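Local coordinates for URE2 protein (Saccharomyces cerevisiae, PDB 1K0D), which represses nitrogen catabolic genes in yeast by holding phosphorylated GATA activators in the cytoplasm, and also has glutathione peroxidase activity, belonging to the glutathione S-transferase superfamily, at residues A73-D76 and D80-S83; T9-E14 and T21-R26; K33-L38 and F43-I48. One frame throughout, in Å; residues are numbered along the deposited sequence.

Contact 1: A73-D76 and D80-S83; sequences ALID and DNLS
Asp76 and Leu82 face each other as an antiparallel hydrogen-bonded pair, and their backbones carry the contact. Asp76 N donates a hydrogen bond to Leu82 O at 2.8 Å, with an N-H...O angle of 168°. The return bond is poorer: Leu82 N reaches Asp76 O at 3.3 Å, bent to 137° and coming from above the carbonyl plane. Asn81 N also lies 3.4 Å from Asp76 O, since Asn81 and Leu82 both sit across from Asp76.

Two CA-H...O contacts flank the non-hydrogen-bonded pair of Ile75 and Ser83. Ile75 CA approaches Leu82 O at 3.4 Å, so this oxygen receives both an N-H and a C-H. Ser83 CA is equally close to Leu74 O.

Side chains add little. Ile75 CG2, anti to the backbone N, runs obliquely past Asn81 and meets its CA at 3.9 Å and its OD1 at 4.0 Å. On the other face of the sheet the CB atoms of Asp76 and Leu82 lie side by side.

The polar ends are engaged elsewhere: Asp76 OD2 in a salt bridge with Lys97, Ser83 OG with Val65 O, Asn81 OD1 with His77 ND1. Leu82 also packs on Ser116 of the second subunit.

A G1 beta bulge thus opens the second strand of this beta hairpin, the closing antiparallel pair of the thioredoxin-like glutathione S-transferase N-terminal domain.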
ATOM      1  N   ALA B  73      -8.861  -4.721   9.967  1.00 24.45           N
ATOM      2  CA  ALA B  73      -7.836  -4.735  10.998  1.00 24.52           C
ATOM      3  C   ALA B  73      -7.888  -6.185  11.450  1.00 26.70           C
ATOM      4  O   ALA B  73      -8.970  -6.782  11.512  1.00 26.98           O
ATOM      5  CB  ALA B  73      -8.193  -3.798  12.145  1.00 23.51           C
ATOM      6  N   LEU B  74      -6.733  -6.761  11.739  1.00 25.25           N
ATOM      7  CA  LEU B  74      -6.683  -8.150  12.157  1.00 26.59           C
ATOM      8  C   LEU B  74      -5.970  -8.308  13.485  1.00 26.99           C
ATOM      9  O   LEU B  74      -4.974  -7.641  13.750  1.00 27.78           O
ATOM     10  CB  LEU B  74      -5.949  -8.993  11.115  1.00 24.25           C
ATOM     11  CG  LEU B  74      -5.903 -10.481  11.442  1.00 25.78           C
ATOM     12  CD1 LEU B  74      -7.284 -11.075  11.162  1.00 26.77           C
ATOM     13  CD2 LEU B  74      -4.837 -11.183  10.605  1.00 27.72           C
ATOM     14  N   ILE B  75      -6.482  -9.191  14.327  1.00 24.38           N
ATOM     15  CA  ILE B  75      -5.828  -9.431  15.590  1.00 26.83           C
ATOM     16  C   ILE B  75      -5.287 -10.855  15.558  1.00 27.18           C
ATOM     17  O   ILE B  75      -6.036 -11.815  15.381  1.00 26.84           O
ATOM     18  CB  ILE B  75      -6.790  -9.248  16.785  1.00 26.81           C
ATOM     19  CG1 ILE B  75      -7.310  -7.807  16.817  1.00 29.59           C
ATOM     20  CG2 ILE B  75      -6.059  -9.544  18.081  1.00 27.74           C
ATOM     21  CD1 ILE B  75      -8.120  -7.461  18.066  1.00 30.77           C
ATOM     22  N   ASP B  76      -3.971 -10.972  15.694  1.00 26.21           N
ATOM     23  CA  ASP B  76      -3.308 -12.265  15.694  1.00 29.87           C
ATOM     24  C   ASP B  76      -3.180 -12.662  17.169  1.00 31.02           C
ATOM     25  O   ASP B  76      -2.163 -12.389  17.802  1.00 31.18           O
ATOM     26  CB  ASP B  76      -1.925 -12.126  15.052  1.00 30.66           C
ATOM     27  CG  ASP B  76      -1.224 -13.460  14.873  1.00 34.21           C
ATOM     28  OD1 ASP B  76      -1.380 -14.329  15.758  1.00 33.55           O
ATOM     29  OD2 ASP B  76      -0.506 -13.633  13.860  1.00 32.26           O
ATOM     30  N   ASP B  80       0.282 -12.652  21.035  1.00 37.10           N
ATOM     31  CA  ASP B  80      -0.039 -11.710  22.102  1.00 37.71           C
ATOM     32  C   ASP B  80      -0.997 -10.619  21.645  1.00 36.99           C
ATOM     33  O   ASP B  80      -0.823  -9.443  21.960  1.00 36.06           O
ATOM     34  CB  ASP B  80       1.243 -11.077  22.648  1.00 41.38           C
ATOM     35  CG  ASP B  80       1.012 -10.337  23.955  1.00 45.59           C
ATOM     36  OD1 ASP B  80       1.971  -9.722  24.473  1.00 48.12           O
ATOM     37  OD2 ASP B  80      -0.129 -10.379  24.467  1.00 47.35           O
ATOM     38  N   ASN B  81      -2.021 -11.023  20.907  1.00 36.71           N
ATOM     39  CA  ASN B  81      -3.014 -10.091  20.403  1.00 37.03           C
ATOM     40  C   ASN B  81      -2.386  -8.977  19.582  1.00 34.48           C
ATOM     41  O   ASN B  81      -2.740  -7.811  19.732  1.00 35.04           O
ATOM     42  CB  ASN B  81      -3.822  -9.497  21.555  1.00 38.91           C
ATOM     43  CG  ASN B  81      -4.677 -10.533  22.258  1.00 41.10           C
ATOM     44  OD1 ASN B  81      -5.438 -11.256  21.621  1.00 42.09           O
ATOM     45  ND2 ASN B  81      -4.561 -10.603  23.578  1.00 41.28           N
ATOM     46  N   LEU B  82      -1.446  -9.346  18.718  1.00 33.64           N
ATOM     47  CA  LEU B  82      -0.788  -8.378  17.845  1.00 31.10           C
ATOM     48  C   LEU B  82      -1.839  -7.875  16.873  1.00 31.15           C
ATOM     49  O   LEU B  82      -2.602  -8.660  16.311  1.00 29.50           O
ATOM     50  CB  LEU B  82       0.338  -9.035  17.043  1.00 30.31           C
ATOM     51  CG  LEU B  82       0.937  -8.171  15.924  1.00 28.44           C
ATOM     52  CD1 LEU B  82       1.731  -7.020  16.540  1.00 26.43           C
ATOM     53  CD2 LEU B  82       1.834  -9.020  15.038  1.00 26.78           C
ATOM     54  N   SER B  83      -1.877  -6.567  16.673  1.00 30.79           N
ATOM     55  CA  SER B  83      -2.840  -5.979  15.759  1.00 33.07           C
ATOM     56  C   SER B  83      -2.184  -5.501  14.460  1.00 31.81           C
ATOM     57  O   SER B  83      -1.205  -4.752  14.485  1.00 33.45           O
ATOM     58  CB  SER B  83      -3.539  -4.804  16.441  1.00 34.59           C
ATOM     59  OG  SER B  83      -4.315  -4.084  15.502  1.00 42.67           O
TER

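Contact 2: T9-E14 and T21-R26; sequences TKFFQE and TLFSHR
Thr21 OG1 is the polar atom at this contact: it is hydrogen-bonded to His77 NE2 and also lies 3.3 Å from Phe11 CZ. It meets the Phe11 ring at the edge, near the ring plane. Thr21 CG2 touches the same corner of the ring, 3.5 Å from Phe11 CZ. Phe11, at the end of helix 7-11, reaches the threonine because its chi1 of 174° swings CG to the far side of CB from the backbone N; its CZ corner points at Thr21, the two side chains coming from opposite directions.

The remaining contact is aromatic and converges on Phe23 CZ. Phe11 CE2 comes within 3.8 Å of it, the two ring planes being steeply inclined at 77°. Phe12 arrives from the opposite direction to Phe23, and its CZ stands 3.7 Å from Phe23 CZ; these two rings are almost parallel (8°) yet meet rim to rim, with neither over the other's face. Within the pair of neighbours, Phe11 CD2 rests over one face of Phe12, toward its rim.

Ile48 and Ile75, from the strands on either side of 20-24, also pack against Phe23.

No hydrogen bond crosses between 9-14 and 21-26. The end of helix 7-11 and the residue after it are therefore joined to this strand by an aromatic cluster and van der Waals contact, while the threonine hydroxyl has its polar partner in His77.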
ATOM      1  N   THR B   9     -16.578  -3.378  23.109  1.00 67.99           N
ATOM      2  CA  THR B   9     -15.923  -3.214  24.400  1.00 67.57           C
ATOM      3  C   THR B   9     -15.863  -4.554  25.123  1.00 66.77           C
ATOM      4  O   THR B   9     -14.845  -4.905  25.720  1.00 66.33           O
ATOM      5  CB  THR B   9     -16.681  -2.205  25.289  1.00 68.09           C
ATOM      6  OG1 THR B   9     -16.768  -0.943  24.616  1.00 68.75           O
ATOM      7  CG2 THR B   9     -15.958  -2.016  26.613  1.00 67.82           C
ATOM      8  N   LYS B  10     -16.962  -5.299  25.059  1.00 65.87           N
ATOM      9  CA  LYS B  10     -17.030  -6.598  25.707  1.00 65.19           C
ATOM     10  C   LYS B  10     -15.996  -7.539  25.099  1.00 64.21           C
ATOM     11  O   LYS B  10     -15.320  -8.275  25.818  1.00 63.83           O
ATOM     12  CB  LYS B  10     -18.431  -7.197  25.556  1.00 66.05           C
ATOM     13  CG  LYS B  10     -18.707  -8.356  26.506  1.00 67.62           C
ATOM     14  CD  LYS B  10     -20.135  -8.869  26.370  1.00 68.67           C
ATOM     15  CE  LYS B  10     -20.484  -9.839  27.490  1.00 68.65           C
ATOM     16  NZ  LYS B  10     -19.550 -10.996  27.542  1.00 70.40           N
ATOM     17  N   PHE B  11     -15.872  -7.507  23.773  1.00 62.99           N
ATOM     18  CA  PHE B  11     -14.916  -8.362  23.076  1.00 62.28           C
ATOM     19  C   PHE B  11     -13.508  -8.189  23.621  1.00 62.26           C
ATOM     20  O   PHE B  11     -12.796  -9.170  23.838  1.00 61.85           O
ATOM     21  CB  PHE B  11     -14.902  -8.065  21.574  1.00 62.28           C
ATOM     22  CG  PHE B  11     -13.831  -8.815  20.821  1.00 61.80           C
ATOM     23  CD1 PHE B  11     -13.904 -10.198  20.673  1.00 61.33           C
ATOM     24  CD2 PHE B  11     -12.734  -8.142  20.292  1.00 60.96           C
ATOM     25  CE1 PHE B  11     -12.898 -10.901  20.011  1.00 61.16           C
ATOM     26  CE2 PHE B  11     -11.723  -8.836  19.629  1.00 62.01           C
ATOM     27  CZ  PHE B  11     -11.805 -10.219  19.489  1.00 61.35           C
ATOM     28  N   PHE B  12     -13.102  -6.941  23.835  1.00 62.50           N
ATOM     29  CA  PHE B  12     -11.768  -6.677  24.351  1.00 63.52           C
ATOM     30  C   PHE B  12     -11.663  -6.929  25.849  1.00 65.14           C
ATOM     31  O   PHE B  12     -10.607  -6.715  26.446  1.00 65.83           O
ATOM     32  CB  PHE B  12     -11.335  -5.246  24.023  1.00 62.78           C
ATOM     33  CG  PHE B  12     -11.075  -5.016  22.560  1.00 61.48           C
ATOM     34  CD1 PHE B  12     -12.102  -4.626  21.708  1.00 60.68           C
ATOM     35  CD2 PHE B  12      -9.806  -5.227  22.028  1.00 60.44           C
ATOM     36  CE1 PHE B  12     -11.870  -4.451  20.346  1.00 60.60           C
ATOM     37  CE2 PHE B  12      -9.566  -5.056  20.669  1.00 59.76           C
ATOM     38  CZ  PHE B  12     -10.600  -4.667  19.826  1.00 59.98           C
ATOM     39  N   GLN B  13     -12.759  -7.376  26.456  1.00 66.22           N
ATOM     40  CA  GLN B  13     -12.757  -7.687  27.882  1.00 67.42           C
ATOM     41  C   GLN B  13     -11.998  -9.003  28.038  1.00 67.20           C
ATOM     42  O   GLN B  13     -11.058  -9.110  28.827  1.00 67.73           O
ATOM     43  CB  GLN B  13     -14.188  -7.866  28.402  1.00 69.09           C
ATOM     44  CG  GLN B  13     -15.030  -6.597  28.451  1.00 71.41           C
ATOM     45  CD  GLN B  13     -14.594  -5.639  29.548  1.00 72.71           C
ATOM     46  OE1 GLN B  13     -13.521  -5.038  29.475  1.00 73.75           O
ATOM     47  NE2 GLN B  13     -15.425  -5.497  30.575  1.00 72.46           N
ATOM     48  N   GLU B  14     -12.419  -9.999  27.266  1.00 66.76           N
ATOM     49  CA  GLU B  14     -11.802 -11.318  27.281  1.00 66.06           C
ATOM     50  C   GLU B  14     -11.612 -11.815  25.847  1.00 64.70           C
ATOM     51  O   GLU B  14     -12.527 -12.377  25.239  1.00 64.61           O
ATOM     52  CB  GLU B  14     -12.676 -12.294  28.079  1.00 67.35           C
ATOM     53  CG  GLU B  14     -14.151 -12.276  27.694  1.00 69.71           C
ATOM     54  CD  GLU B  14     -14.994 -13.207  28.551  1.00 70.80           C
ATOM     55  OE1 GLU B  14     -14.742 -14.431  28.528  1.00 71.08           O
ATOM     56  OE2 GLU B  14     -15.909 -12.714  29.248  1.00 71.33           O
ATOM     57  N   THR B  21      -9.071 -12.722  14.721  1.00 30.55           N
ATOM     58  CA  THR B  21     -10.332 -12.004  14.734  1.00 30.75           C
ATOM     59  C   THR B  21     -10.183 -10.945  13.654  1.00 29.97           C
ATOM     60  O   THR B  21      -9.223 -10.170  13.654  1.00 31.22           O
ATOM     61  CB  THR B  21     -10.595 -11.309  16.090  1.00 33.14           C
ATOM     62  OG1 THR B  21     -10.637 -12.290  17.136  1.00 33.18           O
ATOM     63  CG2 THR B  21     -11.918 -10.556  16.054  1.00 31.70           C
ATOM     64  N   LEU B  22     -11.120 -10.920  12.723  1.00 27.81           N
ATOM     65  CA  LEU B  22     -11.064  -9.948  11.645  1.00 26.81           C
ATOM     66  C   LEU B  22     -12.149  -8.893  11.779  1.00 27.47           C
ATOM     67  O   LEU B  22     -13.329  -9.222  11.894  1.00 27.43           O
ATOM     68  CB  LEU B  22     -11.208 -10.651  10.294  1.00 23.67           C
ATOM     69  CG  LEU B  22     -11.422  -9.755   9.069  1.00 25.42           C
ATOM     70  CD1 LEU B  22     -10.175  -8.903   8.830  1.00 25.62           C
ATOM     71  CD2 LEU B  22     -11.723 -10.624   7.841  1.00 22.95           C
ATOM     72  N   PHE B  23     -11.745  -7.628  11.787  1.00 26.94           N
ATOM     73  CA  PHE B  23     -12.705  -6.538  11.849  1.00 27.75           C
ATOM     74  C   PHE B  23     -12.920  -6.084  10.424  1.00 28.76           C
ATOM     75  O   PHE B  23     -11.963  -5.821   9.706  1.00 28.42           O
ATOM     76  CB  PHE B  23     -12.178  -5.384  12.689  1.00 28.04           C
ATOM     77  CG  PHE B  23     -12.131  -5.688  14.147  1.00 27.73           C
ATOM     78  CD1 PHE B  23     -10.996  -6.246  14.716  1.00 27.67           C
ATOM     79  CD2 PHE B  23     -13.234  -5.433  14.953  1.00 25.45           C
ATOM     80  CE1 PHE B  23     -10.956  -6.544  16.076  1.00 29.26           C
ATOM     81  CE2 PHE B  23     -13.205  -5.727  16.307  1.00 28.66           C
ATOM     82  CZ  PHE B  23     -12.062  -6.284  16.872  1.00 28.22           C
ATOM     83  N   SER B  24     -14.180  -5.999  10.014  1.00 31.60           N
ATOM     84  CA  SER B  24     -14.507  -5.610   8.651  1.00 31.70           C
ATOM     85  C   SER B  24     -15.890  -4.968   8.585  1.00 33.77           C
ATOM     86  O   SER B  24     -16.423  -4.499   9.593  1.00 32.35           O
ATOM     87  CB  SER B  24     -14.470  -6.856   7.759  1.00 30.69           C
ATOM     88  OG  SER B  24     -14.763  -6.541   6.409  1.00 31.67           O
ATOM     89  N   HIS B  25     -16.455  -4.944   7.383  1.00 35.28           N
ATOM     90  CA  HIS B  25     -17.788  -4.404   7.151  1.00 39.10           C
ATOM     91  C   HIS B  25     -18.406  -5.260   6.052  1.00 40.19           C
ATOM     92  O   HIS B  25     -17.721  -5.648   5.109  1.00 39.86           O
ATOM     93  CB  HIS B  25     -17.712  -2.941   6.717  1.00 42.83           C
ATOM     94  CG  HIS B  25     -19.046  -2.271   6.634  1.00 46.00           C
ATOM     95  ND1 HIS B  25     -19.941  -2.515   5.614  1.00 47.72           N
ATOM     96  CD2 HIS B  25     -19.649  -1.379   7.458  1.00 46.91           C
ATOM     97  CE1 HIS B  25     -21.036  -1.802   5.812  1.00 48.15           C
ATOM     98  NE2 HIS B  25     -20.885  -1.105   6.925  1.00 47.56           N
ATOM     99  N   ARG B  26     -19.696  -5.552   6.172  1.00 42.01           N
ATOM    100  CA  ARG B  26     -20.377  -6.405   5.204  1.00 44.24           C
ATOM    101  C   ARG B  26     -20.177  -6.064   3.735  1.00 43.41           C
ATOM    102  O   ARG B  26     -20.283  -6.938   2.885  1.00 44.20           O
ATOM    103  CB  ARG B  26     -21.874  -6.477   5.533  1.00 47.03           C
ATOM    104  CG  ARG B  26     -22.149  -7.205   6.852  1.00 50.03           C
ATOM    105  CD  ARG B  26     -23.635  -7.365   7.143  1.00 51.87           C
ATOM    106  NE  ARG B  26     -23.861  -8.053   8.414  1.00 52.70           N
ATOM    107  CZ  ARG B  26     -23.703  -7.496   9.612  1.00 53.15           C
ATOM    108  NH1 ARG B  26     -23.926  -8.207  10.710  1.00 52.80           N
ATOM    109  NH2 ARG B  26     -23.338  -6.224   9.716  1.00 53.75           N
TER

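Contact 3: K33-L38 and F43-I48; sequences KVAIVL and FHYNTI
Leu38 lies against Tyr45, and its side chain can be followed outward atom by atom. CB starts above and just outside the CD2-CE2 side of the phenol ring, 3.8 Å from Tyr45 CE2. CG comes closer, 3.5 Å from Tyr45 CD2. From there the two methyls part company. CD2 settles over one face of the ring, 3.7 Å from its centroid and 21° off the normal, a CH-pi contact displaced toward the CG side. CD1 turns to the other aromatic residue and meets Phe43 CB at 4.0 Å. The leucine torsions are unusual, both lying off the staggered positions, and in this conformation one branch serves each aromatic residue.

Tyr45 takes the crowded position, its CG between the backbone N and carbonyl carbon (chi1 67°), which turns the ring toward the helix. Its far end extends to the previous turn, where Tyr45 OH is 3.5 Å from Ala35 CB.

One backbone hydrogen bond crosses the contact: Phe43 N donates to Leu38 O at 2.9 Å. It approaches nearly along the C=O axis, although the N-H itself is bent to 140°, and ties the chain leaving the helix to the helix's last turns. The Phe43 ring turns off from helix 29-40 and meets that of Tyr20.

This is the helix-to-strand return of the beta-alpha-beta unit made by strand 20-24, helix 29-40 and strand 45-49. Leu38 also packs on Leu94 of helix 87-102, Tyr45 on Tyr20 of strand 20-24, and Ala35 on Ala256 of helix 251-258, so helix 29-40, joined here to an edge strand of the sheet, also touches helices 87-102 and 251-258.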
ATOM      1  N   LYS B  33     -10.842  -9.172   1.010  1.00 28.75           N
ATOM      2  CA  LYS B  33      -9.511  -9.461   0.487  1.00 28.20           C
ATOM      3  C   LYS B  33      -8.722 -10.223   1.550  1.00 26.98           C
ATOM      4  O   LYS B  33      -7.980 -11.149   1.235  1.00 27.55           O
ATOM      5  CB  LYS B  33      -8.758  -8.175   0.141  1.00 30.31           C
ATOM      6  CG  LYS B  33      -7.375  -8.431  -0.453  1.00 33.60           C
ATOM      7  CD  LYS B  33      -6.458  -7.220  -0.347  1.00 33.93           C
ATOM      8  CE  LYS B  33      -7.052  -6.001  -1.016  1.00 38.45           C
ATOM      9  NZ  LYS B  33      -6.162  -4.810  -0.824  1.00 43.04           N
ATOM     10  N   VAL B  34      -8.890  -9.830   2.811  1.00 24.47           N
ATOM     11  CA  VAL B  34      -8.189 -10.494   3.901  1.00 23.10           C
ATOM     12  C   VAL B  34      -8.860 -11.833   4.200  1.00 22.35           C
ATOM     13  O   VAL B  34      -8.186 -12.823   4.445  1.00 20.56           O
ATOM     14  CB  VAL B  34      -8.170  -9.619   5.190  1.00 22.65           C
ATOM     15  CG1 VAL B  34      -7.587 -10.409   6.340  1.00 18.67           C
ATOM     16  CG2 VAL B  34      -7.317  -8.352   4.960  1.00 22.07           C
ATOM     17  N   ALA B  35     -10.191 -11.857   4.175  1.00 22.37           N
ATOM     18  CA  ALA B  35     -10.933 -13.088   4.435  1.00 23.15           C
ATOM     19  C   ALA B  35     -10.492 -14.158   3.440  1.00 22.32           C
ATOM     20  O   ALA B  35     -10.279 -15.309   3.807  1.00 23.71           O
ATOM     21  CB  ALA B  35     -12.439 -12.836   4.311  1.00 23.24           C
ATOM     22  N   ILE B  36     -10.343 -13.767   2.180  1.00 21.71           N
ATOM     23  CA  ILE B  36      -9.911 -14.694   1.143  1.00 22.02           C
ATOM     24  C   ILE B  36      -8.547 -15.327   1.444  1.00 23.67           C
ATOM     25  O   ILE B  36      -8.396 -16.548   1.375  1.00 23.74           O
ATOM     26  CB  ILE B  36      -9.849 -13.988  -0.228  1.00 21.21           C
ATOM     27  CG1 ILE B  36     -11.272 -13.766  -0.752  1.00 20.86           C
ATOM     28  CG2 ILE B  36      -9.024 -14.815  -1.210  1.00 21.90           C
ATOM     29  CD1 ILE B  36     -11.335 -13.003  -2.043  1.00 22.80           C
ATOM     30  N   VAL B  37      -7.556 -14.509   1.787  1.00 22.48           N
ATOM     31  CA  VAL B  37      -6.227 -15.048   2.076  1.00 22.22           C
ATOM     32  C   VAL B  37      -6.239 -15.869   3.357  1.00 22.24           C
ATOM     33  O   VAL B  37      -5.559 -16.886   3.465  1.00 20.55           O
ATOM     34  CB  VAL B  37      -5.183 -13.922   2.184  1.00 20.74           C
ATOM     35  CG1 VAL B  37      -3.823 -14.492   2.609  1.00 17.06           C
ATOM     36  CG2 VAL B  37      -5.075 -13.220   0.840  1.00 19.92           C
ATOM     37  N   LEU B  38      -7.012 -15.408   4.330  1.00 22.73           N
ATOM     38  CA  LEU B  38      -7.155 -16.102   5.603  1.00 25.36           C
ATOM     39  C   LEU B  38      -7.724 -17.505   5.299  1.00 26.24           C
ATOM     40  O   LEU B  38      -7.260 -18.522   5.826  1.00 24.25           O
ATOM     41  CB  LEU B  38      -8.137 -15.308   6.480  1.00 25.76           C
ATOM     42  CG  LEU B  38      -7.896 -14.938   7.952  1.00 31.01           C
ATOM     43  CD1 LEU B  38      -6.425 -14.688   8.263  1.00 27.00           C
ATOM     44  CD2 LEU B  38      -8.732 -13.691   8.256  1.00 27.27           C
ATOM     45  N   PHE B  43      -6.281 -20.523   7.744  1.00 31.23           N
ATOM     46  CA  PHE B  43      -6.293 -19.871   9.045  1.00 32.55           C
ATOM     47  C   PHE B  43      -7.734 -19.736   9.532  1.00 33.67           C
ATOM     48  O   PHE B  43      -8.607 -19.241   8.814  1.00 32.82           O
ATOM     49  CB  PHE B  43      -5.616 -18.496   8.953  1.00 31.27           C
ATOM     50  CG  PHE B  43      -4.103 -18.560   8.841  1.00 32.77           C
ATOM     51  CD1 PHE B  43      -3.418 -17.737   7.945  1.00 31.38           C
ATOM     52  CD2 PHE B  43      -3.364 -19.427   9.643  1.00 34.55           C
ATOM     53  CE1 PHE B  43      -2.017 -17.775   7.848  1.00 28.96           C
ATOM     54  CE2 PHE B  43      -1.960 -19.471   9.553  1.00 34.71           C
ATOM     55  CZ  PHE B  43      -1.290 -18.640   8.651  1.00 30.63           C
ATOM     56  N   HIS B  44      -7.982 -20.196  10.753  1.00 34.44           N
ATOM     57  CA  HIS B  44      -9.317 -20.137  11.337  1.00 35.11           C
ATOM     58  C   HIS B  44      -9.542 -18.770  11.976  1.00 33.41           C
ATOM     59  O   HIS B  44      -8.763 -18.336  12.821  1.00 33.15           O
ATOM     60  CB  HIS B  44      -9.474 -21.269  12.356  1.00 38.56           C
ATOM     61  CG  HIS B  44      -9.415 -22.636  11.741  1.00 41.82           C
ATOM     62  ND1 HIS B  44     -10.420 -23.137  10.941  1.00 43.66           N
ATOM     63  CD2 HIS B  44      -8.448 -23.586  11.767  1.00 44.25           C
ATOM     64  CE1 HIS B  44     -10.075 -24.334  10.500  1.00 44.18           C
ATOM     65  NE2 HIS B  44      -8.883 -24.630  10.986  1.00 43.86           N
ATOM     66  N   TYR B  45     -10.612 -18.097  11.570  1.00 31.23           N
ATOM     67  CA  TYR B  45     -10.888 -16.757  12.075  1.00 32.70           C
ATOM     68  C   TYR B  45     -12.355 -16.455  12.348  1.00 32.15           C
ATOM     69  O   TYR B  45     -13.247 -17.163  11.894  1.00 29.65           O
ATOM     70  CB  TYR B  45     -10.362 -15.732  11.067  1.00 30.33           C
ATOM     71  CG  TYR B  45     -11.107 -15.744   9.747  1.00 29.72           C
ATOM     72  CD1 TYR B  45     -12.093 -14.795   9.472  1.00 30.10           C
ATOM     73  CD2 TYR B  45     -10.836 -16.711   8.776  1.00 30.37           C
ATOM     74  CE1 TYR B  45     -12.791 -14.803   8.263  1.00 29.13           C
ATOM     75  CE2 TYR B  45     -11.533 -16.729   7.560  1.00 31.16           C
ATOM     76  CZ  TYR B  45     -12.508 -15.770   7.315  1.00 31.77           C
ATOM     77  OH  TYR B  45     -13.209 -15.779   6.127  1.00 35.16           O
ATOM     78  N   ASN B  46     -12.580 -15.377  13.092  1.00 34.40           N
ATOM     79  CA  ASN B  46     -13.918 -14.897  13.429  1.00 35.49           C
ATOM     80  C   ASN B  46     -14.001 -13.473  12.888  1.00 35.71           C
ATOM     81  O   ASN B  46     -13.070 -12.681  13.068  1.00 33.59           O
ATOM     82  CB  ASN B  46     -14.116 -14.864  14.944  1.00 39.26           C
ATOM     83  CG  ASN B  46     -15.420 -14.193  15.348  1.00 44.10           C
ATOM     84  OD1 ASN B  46     -15.582 -13.758  16.494  1.00 46.34           O
ATOM     85  ND2 ASN B  46     -16.362 -14.113  14.411  1.00 46.36           N
ATOM     86  N   THR B  47     -15.106 -13.149  12.224  1.00 34.66           N
ATOM     87  CA  THR B  47     -15.281 -11.815  11.668  1.00 34.26           C
ATOM     88  C   THR B  47     -16.270 -10.972  12.465  1.00 35.23           C
ATOM     89  O   THR B  47     -17.360 -11.426  12.810  1.00 35.06           O
ATOM     90  CB  THR B  47     -15.781 -11.865  10.210  1.00 33.52           C
ATOM     91  OG1 THR B  47     -14.878 -12.639   9.414  1.00 36.53           O
ATOM     92  CG2 THR B  47     -15.863 -10.455   9.631  1.00 32.51           C
ATOM     93  N   ILE B  48     -15.878  -9.739  12.760  1.00 35.79           N
ATOM     94  CA  ILE B  48     -16.750  -8.820  13.473  1.00 35.54           C
ATOM     95  C   ILE B  48     -17.069  -7.683  12.516  1.00 36.83           C
ATOM     96  O   ILE B  48     -16.165  -6.976  12.056  1.00 37.10           O
ATOM     97  CB  ILE B  48     -16.075  -8.231  14.725  1.00 34.56           C
ATOM     98  CG1 ILE B  48     -15.796  -9.338  15.740  1.00 33.52           C
ATOM     99  CG2 ILE B  48     -16.965  -7.149  15.327  1.00 31.48           C
ATOM    100  CD1 ILE B  48     -15.139  -8.841  17.029  1.00 38.65           C
TER

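All three contacts reach one mixed sheet, with strands in the order 45-49, 20-24, 73-76, 82-85. Strand 20-24 of contact 2 lies between a strand of contact 1 and one of contact 3: Phe23 N lies 2.9 Å from Ala73 O of contact 1, and Leu22 N 2.6 Å from Asn46 O of contact 3, both probable hydrogen bonds. Contacts 1 and 3 also meet directly through Leu74 CD1 and Leu38 CD2, 4.2 Å apart. None of them holds the ligand itself. Bound glutathione is about 9 Å from the side chain of Phe23, 10 Å from that of Leu74 and 12 Å from that of Ala35, while Phe23 comes within about 4 Å of Val71, a glutathione-binding residue, side chain to side chain.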